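Local coordinates for protein glutaryl-CoA dehydrogenase (Mycobacterium smegmatis, PDB 3SF6) that belongs to the acyl-CoA dehydrogenase family of flavoproteins and holds dihydroflavine-adenine dinucleotide in a tetrameric assembly, at residues A[108-113]-A[222-227]; A[43-48]-A[99-104]. All blocks are in the same frame, centred on the assembly; numbering follows the deposited sequence. Where two conformers were deposited one is given.

Contact 1: A[108-113]-A[222-227]; sequences IRSLVS and MSLRAS. With SO4 (sulfate ion), chain Q.
Ser110 and Leu224 meet where helix 106-126 faces the loop between strands 213-217 and 229-240. Leu224 CD2 lies 3.7 Å from Ser110 OG. That hydroxyl is hydrogen-bonded to Ser106 O and to Tyr381 OH, so the leucine methyl packs against an oxygen already engaged. Ile108 makes the second touch, with Ile108 CD1 3.9 Å from Ala226 O. Its first two torsions (chi1 -59°, chi2 -55°) together bring CD1 back to the loop, although the CB bond points away. The loop folds as a type I turn from Leu224 to Ser227, and all five touching residues are buried.

The looser part is the side where Arg225, partly exposed, extends its side chain away from helix 106-126. The chain bends at chi3 (57°), and the edge of the guanidinium meets a sulfate, probably from the crystallisation liquor. Arg225 NH1 and NH2 each donate a hydrogen bond of 3.0 Å to sulfate O4. The same group also bonds the backbone oxygens of Tyr57, Glu58 and Lys221.

Leu224 on Ser110 and Ile108 on Ala226 are van der Waals touches, while polar bonds to other parts hold each side. Leu224 also lines the dihydroflavine-adenine dinucleotide pocket, so this packing adjoins the cofactor.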
ATOM      1  N   ILE A 108      -8.104  11.650 -26.313  1.00  7.47           N
ATOM      2  CA  ILE A 108      -8.370  11.206 -27.658  1.00  9.25           C
ATOM      3  C   ILE A 108      -9.159   9.889 -27.629  1.00  8.99           C
ATOM      4  O   ILE A 108     -10.169   9.753 -28.306  1.00  9.05           O
ATOM      5  CB  ILE A 108      -7.071  11.073 -28.498  1.00  9.10           C
ATOM      6  CG1 ILE A 108      -6.299  12.426 -28.597  1.00 13.80           C
ATOM      7  CG2 ILE A 108      -7.376  10.471 -29.860  1.00 12.16           C
ATOM      8  CD1 ILE A 108      -7.054  13.622 -29.114  1.00 16.07           C
ATOM      9  N   ARG A 109      -8.748   8.918 -26.816  1.00  7.77           N
ATOM     10  CA  ARG A 109      -9.490   7.675 -26.694  1.00  7.35           C
ATOM     11  C   ARG A 109     -10.923   7.964 -26.184  1.00  6.51           C
ATOM     12  O   ARG A 109     -11.881   7.273 -26.586  1.00  7.57           O
ATOM     13  CB  ARG A 109      -8.775   6.697 -25.767  1.00  7.49           C
ATOM     14  CG  ARG A 109      -9.228   5.225 -25.827  1.00  8.73           C
ATOM     15  CD  ARG A 109     -10.366   4.841 -24.891  1.00  8.08           C
ATOM     16  NE  ARG A 109     -10.049   5.218 -23.529  1.00  8.52           N
ATOM     17  CZ  ARG A 109     -10.780   5.940 -22.693  1.00  9.62           C
ATOM     18  NH1 ARG A 109     -12.043   6.298 -22.961  1.00  8.88           N
ATOM     19  NH2 ARG A 109     -10.263   6.251 -21.521  1.00  7.26           N
ATOM     20  N   SER A 110     -11.064   8.954 -25.288  1.00  6.52           N
ATOM     21  CA  SER A 110     -12.396   9.336 -24.783  1.00  7.01           C
ATOM     22  C   SER A 110     -13.354   9.805 -25.882  1.00  7.83           C
ATOM     23  O   SER A 110     -14.531   9.470 -25.877  1.00  7.24           O
ATOM     24  CB  SER A 110     -12.340  10.399 -23.671  1.00  7.48           C
ATOM     25  OG  SER A 110     -11.557   9.990 -22.559  1.00  8.38           O
ATOM     26  N   LEU A 111     -12.857  10.607 -26.820  1.00  7.71           N
ATOM     27  CA  LEU A 111     -13.637  11.082 -27.958  1.00  8.10           C
ATOM     28  C   LEU A 111     -14.174   9.877 -28.725  1.00  7.95           C
ATOM     29  O   LEU A 111     -15.362   9.801 -29.060  1.00  7.68           O
ATOM     30  CB  LEU A 111     -12.784  11.984 -28.882  1.00  8.83           C
ATOM     31  CG  LEU A 111     -13.480  12.480 -30.169  1.00  9.91           C
ATOM     32  CD1 LEU A 111     -12.844  13.818 -30.595  1.00 13.85           C
ATOM     33  CD2 LEU A 111     -13.363  11.448 -31.286  1.00 10.02           C
ATOM     34  N   VAL A 112     -13.301   8.892 -28.923  1.00  8.28           N
ATOM     35  CA  VAL A 112     -13.650   7.656 -29.619  1.00  9.05           C
ATOM     36  C   VAL A 112     -14.631   6.790 -28.820  1.00  9.18           C
ATOM     37  O   VAL A 112     -15.642   6.328 -29.390  1.00  9.72           O
ATOM     38  CB  VAL A 112     -12.385   6.826 -29.936  1.00  8.90           C
ATOM     39  CG1 VAL A 112     -12.737   5.457 -30.534  1.00 10.06           C
ATOM     40  CG2 VAL A 112     -11.515   7.577 -30.915  1.00  8.78           C
ATOM     41  N   SER A 113     -14.383   6.579 -27.529  1.00  8.13           N
ATOM     42  CA  SER A 113     -15.304   5.809 -26.663  1.00  8.12           C
ATOM     43  C   SER A 113     -16.730   6.366 -26.680  1.00  7.83           C
ATOM     44  O   SER A 113     -17.692   5.615 -26.792  1.00  7.28           O
ATOM     45  CB  SER A 113     -14.835   5.831 -25.194  1.00  9.52           C
ATOM     46  OG  SER A 113     -13.658   5.088 -25.027  1.00 10.09           O
ATOM     47  N   MET A 222      -7.804  20.354 -15.222  1.00  6.91           N
ATOM     48  CA  MET A 222      -6.453  19.877 -14.859  1.00  8.31           C
ATOM     49  C   MET A 222      -6.258  18.407 -15.259  1.00  8.08           C
ATOM     50  O   MET A 222      -5.369  17.717 -14.754  1.00  8.15           O
ATOM     51  CB  MET A 222      -6.202  20.101 -13.354  1.00 10.50           C
ATOM     52  CG  MET A 222      -6.311  21.524 -12.933  1.00 17.45           C
ATOM     53  SD  MET A 222      -4.635  22.198 -13.048  1.00 23.88           S
ATOM     54  CE  MET A 222      -3.695  21.351 -11.813  1.00 15.40           C
ATOM     55  N   SER A 223      -7.147  17.933 -16.143  1.00  7.76           N
ATOM     56  CA  SER A 223      -7.199  16.541 -16.597  1.00  6.87           C
ATOM     57  C   SER A 223      -8.007  16.522 -17.871  1.00  5.99           C
ATOM     58  O   SER A 223      -8.929  17.328 -18.027  1.00  7.37           O
ATOM     59  CB  SER A 223      -7.940  15.680 -15.561  1.00  6.74           C
ATOM     60  OG  SER A 223      -8.134  14.350 -16.043  1.00  6.40           O
ATOM     61  N   LEU A 224      -7.635  15.667 -18.824  1.00  6.07           N
ATOM     62  CA  LEU A 224      -8.390  15.443 -20.037  1.00  6.52           C
ATOM     63  C   LEU A 224      -8.506  16.714 -20.873  1.00  6.45           C
ATOM     64  O   LEU A 224      -9.505  16.967 -21.530  1.00  7.56           O
ATOM     65  CB  LEU A 224      -9.766  14.783 -19.736  1.00  6.36           C
ATOM     66  CG  LEU A 224      -9.998  13.552 -20.598  1.00  6.44           C
ATOM     67  CD1 LEU A 224      -8.981  12.443 -20.293  1.00  9.65           C
ATOM     68  CD2 LEU A 224     -11.451  12.998 -20.456  1.00  8.83           C
ATOM     69  N   ARG A 225      -7.438  17.520 -20.848  1.00  6.26           N
ATOM     70  CA  ARG A 225      -7.474  18.824 -21.514  1.00  6.48           C
ATOM     71  C   ARG A 225      -7.521  18.678 -23.039  1.00  7.13           C
ATOM     72  O   ARG A 225      -8.010  19.615 -23.712  1.00  8.29           O
ATOM     73  CB  ARG A 225      -6.292  19.701 -21.092  1.00  7.38           C
ATOM     74  CG  ARG A 225      -6.352  20.173 -19.668  1.00  8.03           C
ATOM     75  CD  ARG A 225      -5.142  21.018 -19.298  1.00 10.40           C
ATOM     76  NE  ARG A 225      -4.976  22.178 -20.159  1.00 10.31           N
ATOM     77  CZ  ARG A 225      -5.632  23.330 -20.046  1.00 14.02           C
ATOM     78  NH1 ARG A 225      -6.544  23.520 -19.082  1.00 14.05           N
ATOM     79  NH2 ARG A 225      -5.391  24.328 -20.918  1.00 14.35           N
ATOM     80  N   ALA A 226      -7.133  17.519 -23.586  1.00  7.09           N
ATOM     81  CA  ALA A 226      -7.256  17.298 -25.030  1.00  8.44           C
ATOM     82  C   ALA A 226      -8.557  16.593 -25.387  1.00  9.44           C
ATOM     83  O   ALA A 226      -8.596  15.728 -26.231  1.00 11.30           O
ATOM     84  CB  ALA A 226      -6.023  16.586 -25.623  1.00  8.88           C
ATOM     85  N   SER A 227      -9.628  17.020 -24.732  1.00  9.71           N
ATOM     86  CA  SER A 227     -10.980  16.495 -24.959  0.50  9.81           C
ATOM     87  C   SER A 227     -11.901  17.674 -24.721  1.00 10.26           C
ATOM     88  O   SER A 227     -11.544  18.600 -23.994  1.00 11.51           O
ATOM     89  CB  SER A 227     -11.290  15.358 -23.969  0.50 10.35           C
ATOM     90  OG  SER A 227     -12.570  14.767 -24.174  0.50  8.53           O
TER
HETATM   91  S   SO4 Q 415      -8.604  26.575 -19.981  1.00 49.45           S
HETATM   92  O1  SO4 Q 415      -9.229  25.311 -20.331  1.00 51.68           O
HETATM   93  O2  SO4 Q 415      -9.267  27.194 -18.818  1.00 47.71           O
HETATM   94  O3  SO4 Q 415      -8.713  27.452 -21.144  1.00 50.73           O
HETATM   95  O4  SO4 Q 415      -7.210  26.364 -19.667  1.00 50.25           O

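Contact 2: A[43-48]-A[99-104]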
ATOM      1  N   SER A  43       0.317   3.063 -35.656  1.00  8.70           N
ATOM      2  CA  SER A  43       0.887   3.943 -36.679  1.00  9.95           C
ATOM      3  C   SER A  43       0.096   5.232 -36.811  1.00 10.28           C
ATOM      4  O   SER A  43       0.678   6.318 -36.893  1.00 11.77           O
ATOM      5  CB  SER A  43       0.981   3.216 -38.025  1.00 10.51           C
ATOM      6  OG  SER A  43       1.603   4.067 -38.967  1.00 15.35           O
ATOM      7  N   VAL A  44      -1.229   5.131 -36.748  1.00 10.11           N
ATOM      8  CA  VAL A  44      -2.097   6.325 -36.764  1.00 10.09           C
ATOM      9  C   VAL A  44      -1.766   7.238 -35.571  1.00 10.52           C
ATOM     10  O   VAL A  44      -1.641   8.472 -35.724  1.00 10.15           O
ATOM     11  CB  VAL A  44      -3.607   5.971 -36.779  1.00 11.13           C
ATOM     12  CG1 VAL A  44      -4.469   7.244 -36.645  1.00 12.43           C
ATOM     13  CG2 VAL A  44      -4.015   5.199 -38.062  1.00 13.08           C
ATOM     14  N   VAL A  45      -1.592   6.637 -34.396  1.00  9.47           N
ATOM     15  CA  VAL A  45      -1.279   7.416 -33.225  1.00  9.35           C
ATOM     16  C   VAL A  45       0.065   8.110 -33.332  1.00 10.47           C
ATOM     17  O   VAL A  45       0.173   9.317 -33.045  1.00 11.10           O
ATOM     18  CB  VAL A  45      -1.381   6.557 -31.967  1.00  9.31           C
ATOM     19  CG1 VAL A  45      -0.808   7.285 -30.721  1.00  9.07           C
ATOM     20  CG2 VAL A  45      -2.853   6.132 -31.794  1.00 10.03           C
ATOM     21  N   GLN A  46       1.068   7.377 -33.791  1.00 12.68           N
ATOM     22  CA  GLN A  46       2.417   7.931 -33.914  0.50 14.72           C
ATOM     23  C   GLN A  46       2.434   9.073 -34.934  1.00 15.75           C
ATOM     24  O   GLN A  46       3.124  10.062 -34.747  1.00 16.85           O
ATOM     25  CB  GLN A  46       3.418   6.822 -34.279  0.50 16.34           C
ATOM     26  CG  GLN A  46       3.694   5.870 -33.095  0.50 18.28           C
ATOM     27  CD  GLN A  46       4.519   4.630 -33.463  0.50 21.21           C
ATOM     28  OE1 GLN A  46       4.708   4.316 -34.630  0.50 23.51           O
ATOM     29  NE2 GLN A  46       4.983   3.912 -32.448  0.50 24.52           N
ATOM     30  N   ARG A  47       1.646   8.948 -35.994  1.00 16.83           N
ATOM     31  CA  ARG A  47       1.671   9.933 -37.077  1.00 19.20           C
ATOM     32  C   ARG A  47       0.753  11.130 -36.886  1.00 19.00           C
ATOM     33  O   ARG A  47       1.152  12.270 -37.203  1.00 19.52           O
ATOM     34  CB  ARG A  47       1.408   9.230 -38.410  1.00 21.55           C
ATOM     35  CG  ARG A  47       2.578   8.273 -38.785  1.00 26.76           C
ATOM     36  CD  ARG A  47       2.385   7.601 -40.133  1.00 33.34           C
ATOM     37  NE  ARG A  47       1.341   6.560 -40.141  1.00 35.62           N
ATOM     38  CZ  ARG A  47       0.047   6.758 -40.434  1.00 39.86           C
ATOM     39  NH1 ARG A  47      -0.408   7.969 -40.767  1.00 41.60           N
ATOM     40  NH2 ARG A  47      -0.814   5.733 -40.396  1.00 38.64           N
ATOM     41  N   ARG A  48      -0.445  10.902 -36.342  1.00 16.08           N
ATOM     42  CA  ARG A  48      -1.503  11.899 -36.357  1.00 16.53           C
ATOM     43  C   ARG A  48      -1.802  12.456 -34.976  1.00 15.02           C
ATOM     44  O   ARG A  48      -2.433  13.503 -34.864  1.00 17.66           O
ATOM     45  CB  ARG A  48      -2.771  11.301 -36.985  1.00 17.89           C
ATOM     46  N   LEU A  99      -6.199   0.506 -26.488  1.00  5.23           N
ATOM     47  CA  LEU A  99      -4.907   0.582 -25.784  1.00  5.15           C
ATOM     48  C   LEU A  99      -3.963   1.506 -26.558  1.00  5.09           C
ATOM     49  O   LEU A  99      -3.312   2.388 -25.978  1.00  5.16           O
ATOM     50  CB  LEU A  99      -4.343  -0.844 -25.616  1.00  4.99           C
ATOM     51  CG  LEU A  99      -3.124  -1.096 -24.734  1.00  5.15           C
ATOM     52  CD1 LEU A  99      -3.059  -2.581 -24.277  1.00  6.80           C
ATOM     53  CD2 LEU A  99      -1.815  -0.631 -25.405  1.00  5.91           C
ATOM     54  N   GLU A 100      -3.848   1.286 -27.875  1.00  5.16           N
ATOM     55  CA  GLU A 100      -2.978   2.148 -28.691  1.00  5.83           C
ATOM     56  C   GLU A 100      -3.410   3.610 -28.696  1.00  5.30           C
ATOM     57  O   GLU A 100      -2.571   4.503 -28.618  1.00  5.61           O
ATOM     58  CB  GLU A 100      -2.878   1.608 -30.117  1.00  6.52           C
ATOM     59  CG  GLU A 100      -2.229   0.214 -30.194  1.00  6.33           C
ATOM     60  CD  GLU A 100      -0.820   0.143 -29.605  1.00  8.67           C
ATOM     61  OE1 GLU A 100      -0.061   1.138 -29.642  1.00  6.89           O
ATOM     62  OE2 GLU A 100      -0.467  -0.954 -29.116  1.00  7.19           O
ATOM     63  N   LEU A 101      -4.709   3.869 -28.779  1.00  5.24           N
ATOM     64  CA  LEU A 101      -5.233   5.256 -28.777  1.00  5.56           C
ATOM     65  C   LEU A 101      -4.881   5.968 -27.488  1.00  5.66           C
ATOM     66  O   LEU A 101      -4.417   7.112 -27.515  1.00  5.47           O
ATOM     67  CB  LEU A 101      -6.750   5.271 -28.988  1.00  5.32           C
ATOM     68  CG  LEU A 101      -7.222   4.947 -30.380  1.00  5.48           C
ATOM     69  CD1 LEU A 101      -8.736   4.682 -30.412  1.00  8.71           C
ATOM     70  CD2 LEU A 101      -6.832   6.055 -31.328  1.00  9.13           C
ATOM     71  N   GLU A 102      -5.047   5.278 -26.361  1.00  5.29           N
ATOM     72  CA  GLU A 102      -4.798   5.883 -25.062  1.00  6.09           C
ATOM     73  C   GLU A 102      -3.309   6.046 -24.755  1.00  5.67           C
ATOM     74  O   GLU A 102      -2.905   6.966 -24.038  1.00  6.16           O
ATOM     75  CB  GLU A 102      -5.542   5.077 -23.985  1.00  5.61           C
ATOM     76  CG  GLU A 102      -5.582   5.722 -22.625  1.00  6.57           C
ATOM     77  CD  GLU A 102      -6.905   5.523 -21.872  1.00  7.41           C
ATOM     78  OE1 GLU A 102      -7.736   4.668 -22.270  1.00  7.72           O
ATOM     79  OE2 GLU A 102      -7.078   6.235 -20.866  1.00  9.88           O
ATOM     80  N   ALA A 103      -2.474   5.141 -25.286  1.00  5.41           N
ATOM     81  CA  ALA A 103      -1.041   5.339 -25.229  1.00  5.56           C
ATOM     82  C   ALA A 103      -0.667   6.681 -25.872  1.00  5.78           C
ATOM     83  O   ALA A 103       0.283   7.346 -25.456  1.00  6.64           O
ATOM     84  CB  ALA A 103      -0.272   4.152 -25.882  1.00  5.47           C
ATOM     85  N   GLY A 104      -1.423   7.072 -26.901  1.00  5.99           N
ATOM     86  CA  GLY A 104      -1.384   8.427 -27.422  1.00  6.04           C
ATOM     87  C   GLY A 104      -1.877   9.403 -26.356  1.00  5.87           C
ATOM     88  O   GLY A 104      -1.079  10.191 -25.821  1.00  6.94           O
TER
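This is a buried helix-helix contact inside the N-terminal family region, between helix 32-49 and the C-terminal end of helix 91-104. The two short segments run nearly parallel, crossing at -21° with their axes 9.0 Å apart at closest approach. Val45 carries the contact from its side. Its CB bond points at the partner helix, and its two methyls divide the work. Val45 CG1, anti to the backbone N (chi1 170°), rests 3.5 Å from Gly104 CA. CG2 turns to the preceding turn of the partner helix. There Val45 CG2 lies 3.6 Å from Glu100 O and 3.9 Å from Leu101 CA.

Leu101 adds the one apolar side-chain pair, with Leu101 CD2 4.0 Å from Val45 CG2. Its CB bond points away, but the branched end returns to the valine. Gly104 has no side chain, and the valine methyl sits directly against its backbone.

Glu100 starts toward helix 32-49, but its carboxylate is taken by salt bridges to Arg274 and Arg42. These charges probably favour its ionised form. The first tie reaches helix 252-286 and the second returns to helix 32-49.

A valine set against a backbone surface, with glycine at the close point, packs two helices of the N-terminal helical domain of the acyl-CoA dehydrogenase fold.

Contacts 1 and 2 lie in series along the chain, with their centres about 13 Å apart. Helices 91-104 and 106-126 follow one another, so the second segment of contact 2 leads almost directly into the first of contact 1. A salt bridge joins them, with Arg109 NE 2.7 Å from Glu102 OE1. Leu101 of contact 2 also packs on the 108-113 helix: Arg109 CG lies 4.0 Å from Leu101 CB, and Val112 CG2 is 4.0 Å from Leu101 CD1. Contact 1 lines the cofactor pocket, with the Leu224 side chain about 4 Å from the dihydroflavine-adenine dinucleotide between nearest atoms. Contact 2 joins helices within the N-terminal family region, whereas contact 1 links that region to the middle one.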